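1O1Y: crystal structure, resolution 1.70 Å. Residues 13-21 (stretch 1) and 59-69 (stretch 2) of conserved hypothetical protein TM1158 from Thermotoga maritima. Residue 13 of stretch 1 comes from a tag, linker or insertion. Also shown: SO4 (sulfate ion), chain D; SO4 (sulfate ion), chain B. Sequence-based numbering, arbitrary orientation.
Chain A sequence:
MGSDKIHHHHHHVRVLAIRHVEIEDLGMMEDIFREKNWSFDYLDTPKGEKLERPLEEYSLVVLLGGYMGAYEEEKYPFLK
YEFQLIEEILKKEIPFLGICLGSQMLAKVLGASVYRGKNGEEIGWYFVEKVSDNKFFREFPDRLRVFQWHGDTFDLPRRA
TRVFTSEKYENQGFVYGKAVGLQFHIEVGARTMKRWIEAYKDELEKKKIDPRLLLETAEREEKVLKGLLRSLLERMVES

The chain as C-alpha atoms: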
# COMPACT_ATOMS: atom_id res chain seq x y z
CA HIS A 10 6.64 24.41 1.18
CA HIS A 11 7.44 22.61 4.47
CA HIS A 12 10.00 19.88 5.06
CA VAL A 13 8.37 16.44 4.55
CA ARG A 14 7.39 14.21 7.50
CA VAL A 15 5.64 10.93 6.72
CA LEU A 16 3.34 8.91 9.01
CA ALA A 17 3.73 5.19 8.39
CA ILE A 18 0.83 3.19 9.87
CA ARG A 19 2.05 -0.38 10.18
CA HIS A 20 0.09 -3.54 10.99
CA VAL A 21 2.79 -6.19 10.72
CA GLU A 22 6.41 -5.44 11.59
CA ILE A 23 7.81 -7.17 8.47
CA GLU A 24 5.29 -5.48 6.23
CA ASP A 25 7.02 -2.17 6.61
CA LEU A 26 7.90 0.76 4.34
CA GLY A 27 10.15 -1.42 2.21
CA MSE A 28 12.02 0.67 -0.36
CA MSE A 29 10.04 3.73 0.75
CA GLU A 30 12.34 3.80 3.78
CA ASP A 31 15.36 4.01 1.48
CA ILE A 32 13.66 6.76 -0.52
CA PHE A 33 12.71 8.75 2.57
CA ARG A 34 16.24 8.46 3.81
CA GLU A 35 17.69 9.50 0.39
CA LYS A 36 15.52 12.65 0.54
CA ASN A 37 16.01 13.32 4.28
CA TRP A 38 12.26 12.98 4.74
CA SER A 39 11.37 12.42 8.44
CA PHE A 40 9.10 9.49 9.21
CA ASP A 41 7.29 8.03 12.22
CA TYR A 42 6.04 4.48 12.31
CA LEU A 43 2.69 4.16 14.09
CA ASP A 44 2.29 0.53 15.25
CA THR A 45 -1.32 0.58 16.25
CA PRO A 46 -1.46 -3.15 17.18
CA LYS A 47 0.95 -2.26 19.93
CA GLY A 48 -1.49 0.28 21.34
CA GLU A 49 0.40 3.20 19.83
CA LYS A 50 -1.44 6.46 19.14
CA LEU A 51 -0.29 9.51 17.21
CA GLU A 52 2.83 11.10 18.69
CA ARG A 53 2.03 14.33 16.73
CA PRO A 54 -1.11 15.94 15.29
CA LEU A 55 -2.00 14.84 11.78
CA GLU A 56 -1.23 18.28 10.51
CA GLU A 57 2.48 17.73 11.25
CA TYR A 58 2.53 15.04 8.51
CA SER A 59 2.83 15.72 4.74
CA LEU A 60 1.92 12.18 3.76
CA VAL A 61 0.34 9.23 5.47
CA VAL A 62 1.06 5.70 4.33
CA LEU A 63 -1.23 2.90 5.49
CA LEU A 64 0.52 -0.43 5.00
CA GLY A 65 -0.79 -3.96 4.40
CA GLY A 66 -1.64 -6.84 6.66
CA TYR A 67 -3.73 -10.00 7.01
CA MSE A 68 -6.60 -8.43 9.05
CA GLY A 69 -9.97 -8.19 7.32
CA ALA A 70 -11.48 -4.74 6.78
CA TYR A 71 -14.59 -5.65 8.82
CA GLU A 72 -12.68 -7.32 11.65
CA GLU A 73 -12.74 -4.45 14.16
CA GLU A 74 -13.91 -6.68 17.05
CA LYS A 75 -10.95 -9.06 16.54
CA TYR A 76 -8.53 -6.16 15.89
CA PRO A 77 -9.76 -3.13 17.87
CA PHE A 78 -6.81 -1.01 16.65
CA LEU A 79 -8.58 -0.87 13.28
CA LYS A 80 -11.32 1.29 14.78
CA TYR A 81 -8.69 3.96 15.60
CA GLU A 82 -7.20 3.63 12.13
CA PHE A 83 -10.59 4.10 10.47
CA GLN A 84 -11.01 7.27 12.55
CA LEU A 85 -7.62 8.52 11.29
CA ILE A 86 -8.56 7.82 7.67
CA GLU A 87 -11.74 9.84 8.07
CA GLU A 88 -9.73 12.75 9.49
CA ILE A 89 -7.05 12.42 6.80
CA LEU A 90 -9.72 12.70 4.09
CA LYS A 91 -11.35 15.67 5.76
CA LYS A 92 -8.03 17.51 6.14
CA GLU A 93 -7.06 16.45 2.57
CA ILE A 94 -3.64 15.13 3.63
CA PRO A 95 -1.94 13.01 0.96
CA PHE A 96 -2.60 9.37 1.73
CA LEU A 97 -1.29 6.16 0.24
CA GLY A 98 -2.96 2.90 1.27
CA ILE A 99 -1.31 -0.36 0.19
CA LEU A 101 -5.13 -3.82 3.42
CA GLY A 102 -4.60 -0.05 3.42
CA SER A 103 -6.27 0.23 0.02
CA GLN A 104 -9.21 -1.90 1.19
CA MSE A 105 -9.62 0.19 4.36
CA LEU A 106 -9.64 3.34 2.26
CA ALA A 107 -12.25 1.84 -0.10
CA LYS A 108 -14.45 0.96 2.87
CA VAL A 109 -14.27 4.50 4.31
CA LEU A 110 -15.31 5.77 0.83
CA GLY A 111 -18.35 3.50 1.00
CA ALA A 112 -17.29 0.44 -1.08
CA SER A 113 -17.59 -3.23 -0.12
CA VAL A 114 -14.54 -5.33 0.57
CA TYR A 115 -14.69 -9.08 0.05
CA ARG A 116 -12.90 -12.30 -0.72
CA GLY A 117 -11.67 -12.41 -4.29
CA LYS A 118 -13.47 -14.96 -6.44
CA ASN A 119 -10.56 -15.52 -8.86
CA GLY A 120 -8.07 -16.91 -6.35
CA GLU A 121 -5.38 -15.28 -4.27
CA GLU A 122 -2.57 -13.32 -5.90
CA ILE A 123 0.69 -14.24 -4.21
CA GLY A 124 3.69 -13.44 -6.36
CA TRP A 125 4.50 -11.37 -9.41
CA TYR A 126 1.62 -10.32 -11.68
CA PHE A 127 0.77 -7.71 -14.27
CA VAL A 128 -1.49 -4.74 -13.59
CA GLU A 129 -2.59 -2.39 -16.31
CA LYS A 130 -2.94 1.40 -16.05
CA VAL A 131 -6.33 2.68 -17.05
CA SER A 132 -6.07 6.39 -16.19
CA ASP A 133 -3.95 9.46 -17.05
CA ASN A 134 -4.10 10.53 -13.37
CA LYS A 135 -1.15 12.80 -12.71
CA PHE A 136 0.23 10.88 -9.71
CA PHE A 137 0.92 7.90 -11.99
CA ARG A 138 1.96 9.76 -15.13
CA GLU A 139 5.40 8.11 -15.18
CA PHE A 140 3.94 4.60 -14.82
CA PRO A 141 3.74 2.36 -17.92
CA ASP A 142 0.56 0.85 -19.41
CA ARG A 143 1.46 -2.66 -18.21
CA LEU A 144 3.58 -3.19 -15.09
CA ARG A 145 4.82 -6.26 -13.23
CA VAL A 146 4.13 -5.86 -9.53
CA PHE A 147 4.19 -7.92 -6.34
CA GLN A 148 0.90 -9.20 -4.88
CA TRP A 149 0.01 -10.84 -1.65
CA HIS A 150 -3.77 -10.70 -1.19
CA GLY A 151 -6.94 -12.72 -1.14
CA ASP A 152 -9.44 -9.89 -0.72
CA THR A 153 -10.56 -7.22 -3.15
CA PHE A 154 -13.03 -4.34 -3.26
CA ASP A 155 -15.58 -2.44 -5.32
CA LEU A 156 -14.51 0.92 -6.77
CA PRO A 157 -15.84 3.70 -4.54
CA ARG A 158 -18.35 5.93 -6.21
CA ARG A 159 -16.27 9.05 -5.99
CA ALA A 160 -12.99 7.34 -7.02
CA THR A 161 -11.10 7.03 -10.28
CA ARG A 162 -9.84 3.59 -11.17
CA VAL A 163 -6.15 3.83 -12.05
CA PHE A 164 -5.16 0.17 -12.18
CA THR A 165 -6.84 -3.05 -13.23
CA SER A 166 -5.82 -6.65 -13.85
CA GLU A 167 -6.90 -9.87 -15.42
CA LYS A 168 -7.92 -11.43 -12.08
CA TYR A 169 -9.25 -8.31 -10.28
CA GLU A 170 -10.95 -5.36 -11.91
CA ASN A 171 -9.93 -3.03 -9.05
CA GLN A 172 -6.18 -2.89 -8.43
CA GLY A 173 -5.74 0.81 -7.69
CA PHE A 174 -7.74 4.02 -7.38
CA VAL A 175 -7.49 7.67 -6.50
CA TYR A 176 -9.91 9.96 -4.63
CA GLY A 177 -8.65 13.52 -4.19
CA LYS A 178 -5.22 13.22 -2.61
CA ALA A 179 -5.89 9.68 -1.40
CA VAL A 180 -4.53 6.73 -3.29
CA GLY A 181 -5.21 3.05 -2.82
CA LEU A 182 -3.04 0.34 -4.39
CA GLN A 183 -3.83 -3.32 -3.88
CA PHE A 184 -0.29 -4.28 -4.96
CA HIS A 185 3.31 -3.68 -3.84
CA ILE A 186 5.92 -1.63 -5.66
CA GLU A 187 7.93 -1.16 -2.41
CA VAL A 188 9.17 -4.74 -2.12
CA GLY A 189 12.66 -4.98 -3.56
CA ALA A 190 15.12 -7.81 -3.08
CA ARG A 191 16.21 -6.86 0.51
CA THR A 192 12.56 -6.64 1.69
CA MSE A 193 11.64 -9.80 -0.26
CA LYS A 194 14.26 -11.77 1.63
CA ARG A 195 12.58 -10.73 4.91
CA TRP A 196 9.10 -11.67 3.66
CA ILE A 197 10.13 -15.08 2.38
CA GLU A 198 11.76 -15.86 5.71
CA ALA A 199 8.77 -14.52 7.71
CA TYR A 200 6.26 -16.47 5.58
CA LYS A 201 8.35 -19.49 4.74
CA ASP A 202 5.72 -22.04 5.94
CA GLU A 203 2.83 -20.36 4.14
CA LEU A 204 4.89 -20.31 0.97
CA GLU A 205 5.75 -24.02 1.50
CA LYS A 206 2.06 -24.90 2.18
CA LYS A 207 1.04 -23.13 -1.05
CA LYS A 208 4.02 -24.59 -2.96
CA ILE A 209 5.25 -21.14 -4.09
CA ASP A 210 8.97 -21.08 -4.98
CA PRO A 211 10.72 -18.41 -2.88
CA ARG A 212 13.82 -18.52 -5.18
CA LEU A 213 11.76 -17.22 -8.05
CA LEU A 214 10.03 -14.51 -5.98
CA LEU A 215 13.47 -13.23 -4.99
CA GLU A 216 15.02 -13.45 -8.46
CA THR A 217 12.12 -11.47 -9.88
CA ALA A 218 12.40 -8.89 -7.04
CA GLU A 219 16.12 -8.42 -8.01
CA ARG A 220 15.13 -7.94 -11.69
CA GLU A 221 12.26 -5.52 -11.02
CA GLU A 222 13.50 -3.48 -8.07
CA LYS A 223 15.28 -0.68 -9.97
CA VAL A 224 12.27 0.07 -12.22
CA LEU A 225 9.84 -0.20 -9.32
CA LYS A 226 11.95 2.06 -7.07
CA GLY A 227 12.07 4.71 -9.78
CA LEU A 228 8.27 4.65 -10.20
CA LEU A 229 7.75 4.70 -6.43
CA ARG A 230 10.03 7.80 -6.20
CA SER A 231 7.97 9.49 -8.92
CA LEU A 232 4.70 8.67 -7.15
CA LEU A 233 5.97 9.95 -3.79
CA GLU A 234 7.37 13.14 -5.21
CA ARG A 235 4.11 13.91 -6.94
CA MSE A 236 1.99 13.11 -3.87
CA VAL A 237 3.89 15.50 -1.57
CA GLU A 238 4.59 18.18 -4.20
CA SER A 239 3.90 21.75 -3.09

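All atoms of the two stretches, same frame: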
# COMPACT_ATOMS: atom_id res chain seq x y z
N VAL A 13 9.30 17.55 4.56
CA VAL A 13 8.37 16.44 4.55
C VAL A 13 8.56 15.50 5.76
O VAL A 13 9.67 15.03 6.03
CB VAL A 13 8.47 15.61 3.24
CG1 VAL A 13 7.69 14.30 3.32
CG2 VAL A 13 8.01 16.46 2.04
N ARG A 14 7.48 15.30 6.52
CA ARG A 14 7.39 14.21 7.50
C ARG A 14 6.28 13.25 7.09
O ARG A 14 5.18 13.67 6.76
CB ARG A 14 7.13 14.75 8.91
CG ARG A 14 7.18 13.69 10.02
CD ARG A 14 6.92 14.23 11.42
NE ARG A 14 8.05 15.00 11.93
CZ ARG A 14 9.15 14.47 12.49
NH1 ARG A 14 9.26 13.14 12.71
NH2 ARG A 14 10.12 15.27 12.87
N VAL A 15 6.57 11.95 7.12
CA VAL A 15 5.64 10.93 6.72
C VAL A 15 5.19 10.16 7.98
O VAL A 15 6.01 9.89 8.87
CB VAL A 15 6.29 9.93 5.76
CG1 VAL A 15 5.27 8.89 5.27
CG2 VAL A 15 6.89 10.64 4.54
N LEU A 16 3.91 9.84 8.05
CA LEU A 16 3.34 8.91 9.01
C LEU A 16 3.17 7.56 8.32
O LEU A 16 2.43 7.43 7.33
CB LEU A 16 1.96 9.38 9.47
CG LEU A 16 1.29 8.49 10.50
CD1 LEU A 16 2.11 8.40 11.79
CD2 LEU A 16 -0.11 9.03 10.82
N ALA A 17 3.78 6.55 8.91
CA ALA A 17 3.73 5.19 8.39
C ALA A 17 2.95 4.29 9.38
O ALA A 17 3.46 3.90 10.42
CB ALA A 17 5.14 4.65 8.17
N ILE A 18 1.71 3.99 9.04
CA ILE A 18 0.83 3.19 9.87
C ILE A 18 1.03 1.72 9.47
O ILE A 18 0.73 1.30 8.37
CB ILE A 18 -0.64 3.60 9.74
CG1 ILE A 18 -0.81 5.11 10.04
CG2 ILE A 18 -1.52 2.76 10.67
CD1 ILE A 18 -2.23 5.65 9.72
N ARG A 19 1.56 0.97 10.41
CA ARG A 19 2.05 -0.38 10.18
C ARG A 19 1.29 -1.43 11.02
O ARG A 19 1.11 -1.29 12.22
CB ARG A 19 3.53 -0.44 10.51
CG ARG A 19 4.15 -1.88 10.30
CD ARG A 19 5.65 -1.92 10.33
NE ARG A 19 6.16 -1.43 11.63
CZ ARG A 19 7.44 -1.28 11.94
NH1 ARG A 19 8.40 -1.73 11.15
NH2 ARG A 19 7.78 -0.73 13.10
N HIS A 20 0.83 -2.47 10.34
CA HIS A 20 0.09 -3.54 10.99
C HIS A 20 0.90 -4.77 11.35
O HIS A 20 0.56 -5.47 12.30
CB HIS A 20 -0.95 -3.97 10.04
CG HIS A 20 -1.89 -2.88 9.67
ND1 HIS A 20 -2.23 -2.60 8.37
CD2 HIS A 20 -2.44 -1.91 10.43
CE1 HIS A 20 -3.09 -1.60 8.35
NE2 HIS A 20 -3.25 -1.16 9.59
N VAL A 21 1.95 -5.01 10.58
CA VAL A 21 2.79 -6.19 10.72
C VAL A 21 4.21 -5.71 10.58
O VAL A 21 4.49 -5.03 9.60
CB VAL A 21 2.47 -7.21 9.60
CG1 VAL A 21 3.35 -8.42 9.72
CG2 VAL A 21 0.98 -7.67 9.69
N SER A 59 3.04 15.38 6.16
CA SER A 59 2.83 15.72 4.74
C SER A 59 2.26 14.60 3.89
O SER A 59 1.81 14.83 2.74
CB SER A 59 4.17 16.12 4.12
OG SER A 59 4.73 17.19 4.81
N LEU A 60 2.34 13.38 4.43
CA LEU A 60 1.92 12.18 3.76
C LEU A 60 1.67 11.14 4.84
O LEU A 60 2.42 11.04 5.81
CB LEU A 60 3.03 11.67 2.84
CG LEU A 60 2.87 10.30 2.21
CD1 LEU A 60 1.72 10.26 1.22
CD2 LEU A 60 4.22 9.88 1.54
N VAL A 61 0.63 10.37 4.64
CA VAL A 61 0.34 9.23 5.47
C VAL A 61 0.33 8.01 4.60
O VAL A 61 -0.38 7.96 3.59
CB VAL A 61 -1.02 9.37 6.19
CG1 VAL A 61 -1.31 8.08 7.03
CG2 VAL A 61 -1.03 10.62 7.06
N VAL A 62 1.06 6.99 5.02
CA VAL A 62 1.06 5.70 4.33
C VAL A 62 0.43 4.66 5.25
O VAL A 62 0.85 4.50 6.38
CB VAL A 62 2.49 5.28 3.99
CG1 VAL A 62 2.52 3.92 3.27
CG2 VAL A 62 3.17 6.30 3.13
N LEU A 63 -0.60 3.99 4.76
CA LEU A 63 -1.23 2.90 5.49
C LEU A 63 -0.88 1.56 4.83
O LEU A 63 -1.29 1.28 3.72
CB LEU A 63 -2.72 3.10 5.52
CG LEU A 63 -3.55 2.07 6.31
CD1 LEU A 63 -3.16 2.08 7.76
CD2 LEU A 63 -5.03 2.33 6.19
N LEU A 64 -0.06 0.80 5.53
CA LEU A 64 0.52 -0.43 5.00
C LEU A 64 -0.43 -1.64 5.09
O LEU A 64 -1.55 -1.54 5.60
CB LEU A 64 1.84 -0.71 5.72
CG LEU A 64 2.90 0.39 5.48
CD1 LEU A 64 3.98 0.33 6.54
CD2 LEU A 64 3.45 0.29 4.06
N GLY A 65 0.02 -2.77 4.54
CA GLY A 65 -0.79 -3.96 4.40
C GLY A 65 -0.90 -4.76 5.68
O GLY A 65 -0.42 -4.38 6.75
N GLY A 66 -1.51 -5.93 5.57
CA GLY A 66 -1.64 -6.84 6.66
C GLY A 66 -2.73 -7.89 6.37
O GLY A 66 -3.46 -7.81 5.39
N TYR A 67 -2.84 -8.86 7.24
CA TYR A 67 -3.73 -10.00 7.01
C TYR A 67 -5.13 -9.76 7.61
O TYR A 67 -6.04 -10.57 7.36
CB TYR A 67 -3.12 -11.26 7.64
CG TYR A 67 -2.78 -11.07 9.06
CD1 TYR A 67 -3.77 -11.10 10.04
CD2 TYR A 67 -1.46 -10.88 9.47
CE1 TYR A 67 -3.46 -10.90 11.36
CE2 TYR A 67 -1.15 -10.67 10.79
CZ TYR A 67 -2.15 -10.69 11.75
OH TYR A 67 -1.88 -10.51 13.09
N MSE A 68 -5.31 -8.69 8.40
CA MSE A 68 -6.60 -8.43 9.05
C MSE A 68 -7.65 -8.13 7.97
O MSE A 68 -7.33 -7.53 6.97
CB MSE A 68 -6.55 -7.20 9.97
CG MSE A 68 -5.56 -7.24 11.11
SE MSE A 68 -3.91 -6.38 10.43
CE MSE A 68 -2.69 -7.32 11.58
N GLY A 69 -8.89 -8.54 8.21
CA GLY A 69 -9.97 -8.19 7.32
C GLY A 69 -10.47 -6.79 7.63
O GLY A 69 -10.45 -6.36 8.79
S SO4 D . 12.79 12.89 14.04
O1 SO4 D . 13.77 12.70 12.98
O2 SO4 D . 11.65 12.06 13.69
O3 SO4 D . 12.45 14.31 14.12
O4 SO4 D . 13.27 12.47 15.34
S SO4 B . 10.58 17.91 10.44
O1 SO4 B . 11.69 16.96 10.58
O2 SO4 B . 9.82 17.53 9.24
O3 SO4 B . 11.12 19.26 10.35
O4 SO4 B . 9.76 17.88 11.66
O HOH W 1 5.48 17.55 7.29
O HOH W 2 1.92 -3.49 7.95

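Two neighbouring parallel strands cannot pair residue against residue through their backbones; instead, alternate residues of one strand lend both N and O to the partner, and the residues between them turn those groups the other way. The contact between residues 13-21 and 59-69 of TM1158 illustrates this principle, together with what happens where the strands run out. The two strand axes approach to 4.7 Å and run at 18° to each other, although the touching residues lie at least 43 positions apart in sequence.

The account begins at V13, a residue from the expression tag, whose CG1 lies 4.0 Å from CB of S59. Next to it, R14 opens the backbone ladder: its carbonyl O accepts a hydrogen bond from N of S59 at 2.8 Å. A water ties the same pair together a second time, accepting from R14 N at 3.1 Å and hydrogen-bonded to S59 OG at 2.6 Å. The end of the R14 side chain leads away from stretch 2 and binds two sulfate ions, probably from the crystallisation liquor. NH1 and NH2 grip the chain D ion in a two-pronged arrangement, NH1 to O2 and NH2 to O3, both 2.8 Å, while NH2 also reaches O4 of the chain B ion at 2.9 Å.

V15 makes no backbone hydrogen bond to stretch 2, but its CA lies 3.3 Å from L60 O, a CA-H...O contact. Its CG1 packs 4.0 Å from both L60 CD2 and V62 CG2, on the face of the sheet that A17 also shares. L16 then takes both parts of the ladder: its N donates to L60 O at 2.9 Å, and its O accepts from V62 N at 2.7 Å, so that L16 bridges the residues before and after its register partner, V61. On the other face, L16 CB lies 4.0 Å from V61 CG2.

A17 repeats the role of V15, its CA 3.6 Å from V62 O, and I18 repeats that of L16. I18 N donates to V62 O at 2.8 Å and I18 O accepts from L64 N at 3.0 Å, nearly straight at 170°. The I18 side chain spans two neighbours, with CD1 3.7 Å from V61 CG1 and CG2 3.4 Å from L63 CD1.

Beyond I18 the pattern changes. R19 points away, although its CB remains 4.1 Å from L64 CD1, and its guanidinium is satisfied outside this contact. H20 turns toward stretch 2 and replaces backbone pairing with a side-chain bond: ND1 donates to G65 O, at the edge of the ring, at 3.0 Å. The selenium of selenomethionine M68 lies in an oblique position, SE 4.7 Å from the centroid of the H20 ring.

V21 closes the contact with its CG2 3.8 Å from Y67 CE2 and 4.1 Å from M68 CE. Its N donates to a second water, which in turn donates to G65 O, at 3.0 and 2.8 Å respectively.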